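Local coordinates for protein UDP-N-acetylmuramate-alanine ligase MurC (Thermotoga maritima, PDB 1J6U) that joins L-alanine to UDP-N-acetylmuramate at the expense of ATP, a cytoplasmic step of peptidoglycan synthesis in cell wall formation, at residues 310-315 / 328-333. Numbering follows the deposited sequence.
Sequences HRRFSI and DDYAHT
Arg311 and Tyr330 meet with their planes almost perpendicular, 87° apart: the ring turns an edge to the guanidinium, and Tyr330 CE1 sits over the middle of that group's face, 3.3 Å from Arg311 CZ. The Arg311 chain bends at chi2 and chi3 to bring its end there. Arg312 runs alongside the same tyrosine more loosely, Arg312 NH2 lying 4.2 Å from Tyr330 CE2. At the base of these side chains the backbones join, Tyr330 N donating to Arg311 O over 2.8 Å.

Asp329 divides its carboxylate between the two segments. With CG anti to the backbone N (chi1 -163°), Asp329 OD2 extends to Phe313 N at 2.7 Å and takes that N-H on its anti lone pair, while Asp329 OD1 receives Ala331 N from above the carboxylate plane, an Asx turn. Replaced by an alanine, this side chain would be lost as an acceptor, which is likely to leave Phe313 N without its mate and the turn at Ala331 free to shift.

Ser314 OG accepts from Arg311 N at 2.7 Å and shares a water with Asp328 OD2; Asp328 OD1 is hydrogen-bonded to Ser447 OG. Ser314 and Asp328 form an antiparallel hydrogen-bonded pair, with Asp328 N 2.8 Å from Ser314 O. Phe313 and Ser314 together face Asp328, a G1 beta bulge at the open end of the 314-319/324-329 hairpin, on the edge of the C-terminal Mur ligase domain's sheet, where Arg312 approaches Thr126 of the predicted ATP site.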
ATOM      1  N   HIS A 310      -2.381  -6.121  -3.509  1.00 29.59           N
ATOM      2  CA  HIS A 310      -3.731  -5.770  -4.004  1.00 37.23           C
ATOM      3  C   HIS A 310      -3.953  -4.275  -4.051  1.00 26.13           C
ATOM      4  O   HIS A 310      -3.531  -3.518  -3.164  1.00 33.49           O
ATOM      5  CB  HIS A 310      -4.831  -6.474  -3.197  1.00 44.62           C
ATOM      6  CG  HIS A 310      -4.798  -7.972  -3.362  1.00 80.06           C
ATOM      7  ND1 HIS A 310      -5.726  -8.822  -2.791  1.00 80.07           N
ATOM      8  CD2 HIS A 310      -3.928  -8.769  -4.036  1.00 84.97           C
ATOM      9  CE1 HIS A 310      -5.427 -10.072  -3.103  1.00 73.49           C
ATOM     10  NE2 HIS A 310      -4.341 -10.068  -3.858  1.00 82.42           N
ATOM     11  N   ARG A 311      -4.529  -3.861  -5.166  1.00 28.05           N
ATOM     12  CA  ARG A 311      -4.856  -2.487  -5.491  1.00 24.46           C
ATOM     13  C   ARG A 311      -3.676  -1.691  -5.974  1.00 37.07           C
ATOM     14  O   ARG A 311      -3.768  -0.460  -6.124  1.00 34.91           O
ATOM     15  CB  ARG A 311      -5.525  -1.749  -4.332  1.00 31.58           C
ATOM     16  CG  ARG A 311      -6.853  -2.372  -3.866  1.00 40.05           C
ATOM     17  CD  ARG A 311      -7.902  -1.295  -3.923  1.00 49.73           C
ATOM     18  NE  ARG A 311      -8.640  -1.228  -2.686  1.00 43.72           N
ATOM     19  CZ  ARG A 311      -9.434  -0.224  -2.346  1.00 38.38           C
ATOM     20  NH1 ARG A 311      -9.625   0.830  -3.151  1.00 27.56           N
ATOM     21  NH2 ARG A 311     -10.016  -0.267  -1.163  1.00 61.88           N
ATOM     22  N   ARG A 312      -2.546  -2.347  -6.184  1.00 31.63           N
ATOM     23  CA  ARG A 312      -1.425  -1.595  -6.793  1.00 44.86           C
ATOM     24  C   ARG A 312      -1.343  -2.312  -8.146  1.00 34.71           C
ATOM     25  O   ARG A 312      -0.678  -3.331  -8.283  1.00 39.88           O
ATOM     26  CB  ARG A 312      -0.123  -1.730  -5.999  1.00 32.99           C
ATOM     27  CG  ARG A 312      -0.331  -1.858  -4.530  1.00 52.73           C
ATOM     28  CD  ARG A 312      -0.520  -0.530  -3.834  1.00 41.24           C
ATOM     29  NE  ARG A 312      -1.294  -0.793  -2.629  1.00 55.04           N
ATOM     30  CZ  ARG A 312      -1.249  -0.056  -1.532  1.00 47.32           C
ATOM     31  NH1 ARG A 312      -0.463   1.010  -1.482  1.00 59.02           N
ATOM     32  NH2 ARG A 312      -1.981  -0.405  -0.487  1.00 66.72           N
ATOM     33  N   PHE A 313      -2.110  -1.788  -9.102  1.00 41.67           N
ATOM     34  CA  PHE A 313      -2.268  -2.349 -10.428  1.00 25.98           C
ATOM     35  C   PHE A 313      -2.423  -3.870 -10.337  1.00 32.49           C
ATOM     36  O   PHE A 313      -1.714  -4.602 -11.042  1.00 33.82           O
ATOM     37  CB  PHE A 313      -1.073  -2.009 -11.320  1.00 36.64           C
ATOM     38  CG  PHE A 313      -1.376  -2.086 -12.824  1.00 38.78           C
ATOM     39  CD1 PHE A 313      -1.714  -0.938 -13.549  1.00 43.39           C
ATOM     40  CD2 PHE A 313      -1.291  -3.297 -13.518  1.00 40.11           C
ATOM     41  CE1 PHE A 313      -1.960  -0.999 -14.940  1.00 40.15           C
ATOM     42  CE2 PHE A 313      -1.533  -3.356 -14.907  1.00 31.43           C
ATOM     43  CZ  PHE A 313      -1.866  -2.202 -15.605  1.00 34.93           C
ATOM     44  N   SER A 314      -3.329  -4.353  -9.473  1.00 25.75           N
ATOM     45  CA  SER A 314      -3.552  -5.797  -9.355  1.00 29.29           C
ATOM     46  C   SER A 314      -4.623  -6.308 -10.329  1.00 38.75           C
ATOM     47  O   SER A 314      -5.658  -5.660 -10.544  1.00 39.11           O
ATOM     48  CB  SER A 314      -3.920  -6.191  -7.919  1.00 19.32           C
ATOM     49  OG  SER A 314      -4.843  -5.319  -7.359  1.00 33.17           O
ATOM     50  N   ILE A 315      -4.355  -7.461 -10.936  1.00 36.27           N
ATOM     51  CA  ILE A 315      -5.285  -8.028 -11.895  1.00 29.69           C
ATOM     52  C   ILE A 315      -6.266  -8.799 -11.068  1.00 35.81           C
ATOM     53  O   ILE A 315      -5.921  -9.804 -10.454  1.00 40.79           O
ATOM     54  CB  ILE A 315      -4.638  -9.030 -12.859  1.00 34.06           C
ATOM     55  CG1 ILE A 315      -3.523  -8.363 -13.681  1.00 31.00           C
ATOM     56  CG2 ILE A 315      -5.715  -9.646 -13.753  1.00 17.16           C
ATOM     57  CD1 ILE A 315      -3.966  -7.597 -14.822  1.00 46.00           C
ATOM     58  N   ASP A 328      -7.455  -3.482 -10.515  1.00 35.83           N
ATOM     59  CA  ASP A 328      -7.674  -2.583  -9.372  1.00 36.60           C
ATOM     60  C   ASP A 328      -6.481  -1.697  -9.036  1.00 37.74           C
ATOM     61  O   ASP A 328      -5.347  -2.161  -8.945  1.00 39.10           O
ATOM     62  CB  ASP A 328      -8.003  -3.388  -8.121  1.00 41.27           C
ATOM     63  CG  ASP A 328      -9.307  -4.122  -8.240  1.00 40.81           C
ATOM     64  OD1 ASP A 328     -10.294  -3.448  -8.559  1.00 41.91           O
ATOM     65  OD2 ASP A 328      -9.363  -5.350  -8.015  1.00 40.21           O
ATOM     66  N   ASP A 329      -6.732  -0.419  -8.843  1.00 36.73           N
ATOM     67  CA  ASP A 329      -5.665   0.473  -8.466  1.00 38.96           C
ATOM     68  C   ASP A 329      -6.158   1.599  -7.580  1.00 47.65           C
ATOM     69  O   ASP A 329      -7.145   2.245  -7.884  1.00 48.65           O
ATOM     70  CB  ASP A 329      -4.957   1.071  -9.671  1.00 44.90           C
ATOM     71  CG  ASP A 329      -3.609   1.657  -9.293  1.00 39.24           C
ATOM     72  OD1 ASP A 329      -3.514   2.888  -9.050  1.00 41.68           O
ATOM     73  OD2 ASP A 329      -2.645   0.861  -9.202  1.00 54.42           O
ATOM     74  N   TYR A 330      -5.417   1.805  -6.495  1.00 41.57           N
ATOM     75  CA  TYR A 330      -5.647   2.795  -5.453  1.00 43.48           C
ATOM     76  C   TYR A 330      -5.529   4.230  -5.894  1.00 38.66           C
ATOM     77  O   TYR A 330      -5.918   5.110  -5.161  1.00 42.02           O
ATOM     78  CB  TYR A 330      -4.603   2.594  -4.357  1.00 56.05           C
ATOM     79  CG  TYR A 330      -5.145   2.459  -2.989  1.00 75.10           C
ATOM     80  CD1 TYR A 330      -6.376   1.836  -2.772  1.00 85.11           C
ATOM     81  CD2 TYR A 330      -4.396   2.857  -1.882  1.00 86.36           C
ATOM     82  CE1 TYR A 330      -6.853   1.598  -1.480  1.00 93.67           C
ATOM     83  CE2 TYR A 330      -4.867   2.619  -0.571  1.00 99.62           C
ATOM     84  CZ  TYR A 330      -6.099   1.982  -0.387  1.00 97.75           C
ATOM     85  OH  TYR A 330      -6.571   1.690   0.875  1.00104.61           O
ATOM     86  N   ALA A 331      -4.974   4.489  -7.067  1.00 35.76           N
ATOM     87  CA  ALA A 331      -4.766   5.877  -7.465  1.00 35.31           C
ATOM     88  C   ALA A 331      -5.921   6.837  -7.157  1.00 47.14           C
ATOM     89  O   ALA A 331      -7.092   6.510  -7.389  1.00 52.57           O
ATOM     90  CB  ALA A 331      -4.412   5.945  -8.952  1.00 39.13           C
ATOM     91  N   HIS A 332      -5.582   8.026  -6.648  1.00 48.51           N
ATOM     92  CA  HIS A 332      -6.577   9.046  -6.321  1.00 48.34           C
ATOM     93  C   HIS A 332      -6.089  10.431  -6.668  1.00 42.09           C
ATOM     94  O   HIS A 332      -6.815  11.400  -6.639  1.00 59.01           O
ATOM     95  CB  HIS A 332      -6.934   8.993  -4.851  1.00 42.26           C
ATOM     96  CG  HIS A 332      -5.764   9.124  -3.947  1.00 62.10           C
ATOM     97  ND1 HIS A 332      -5.041   8.034  -3.508  1.00 65.28           N
ATOM     98  CD2 HIS A 332      -5.164  10.221  -3.425  1.00 60.34           C
ATOM     99  CE1 HIS A 332      -4.042   8.457  -2.755  1.00 75.23           C
ATOM    100  NE2 HIS A 332      -4.093   9.778  -2.689  1.00 71.23           N
ATOM    101  N   THR A 333      -4.845  10.489  -7.058  1.00 43.87           N
ATOM    102  CA  THR A 333      -4.182  11.719  -7.412  1.00 45.59           C
ATOM    103  C   THR A 333      -4.017  11.827  -8.906  1.00 42.48           C
ATOM    104  O   THR A 333      -3.895  10.835  -9.594  1.00 50.10           O
ATOM    105  CB  THR A 333      -2.796  11.709  -6.747  1.00 50.52           C
ATOM    106  OG1 THR A 333      -2.942  12.145  -5.399  1.00 50.98           O
ATOM    107  CG2 THR A 333      -1.807  12.528  -7.489  1.00 36.93           C
TER
HETATM  108  O   HOH W   1      -6.994  -7.105  -7.707  1.00 43.30           O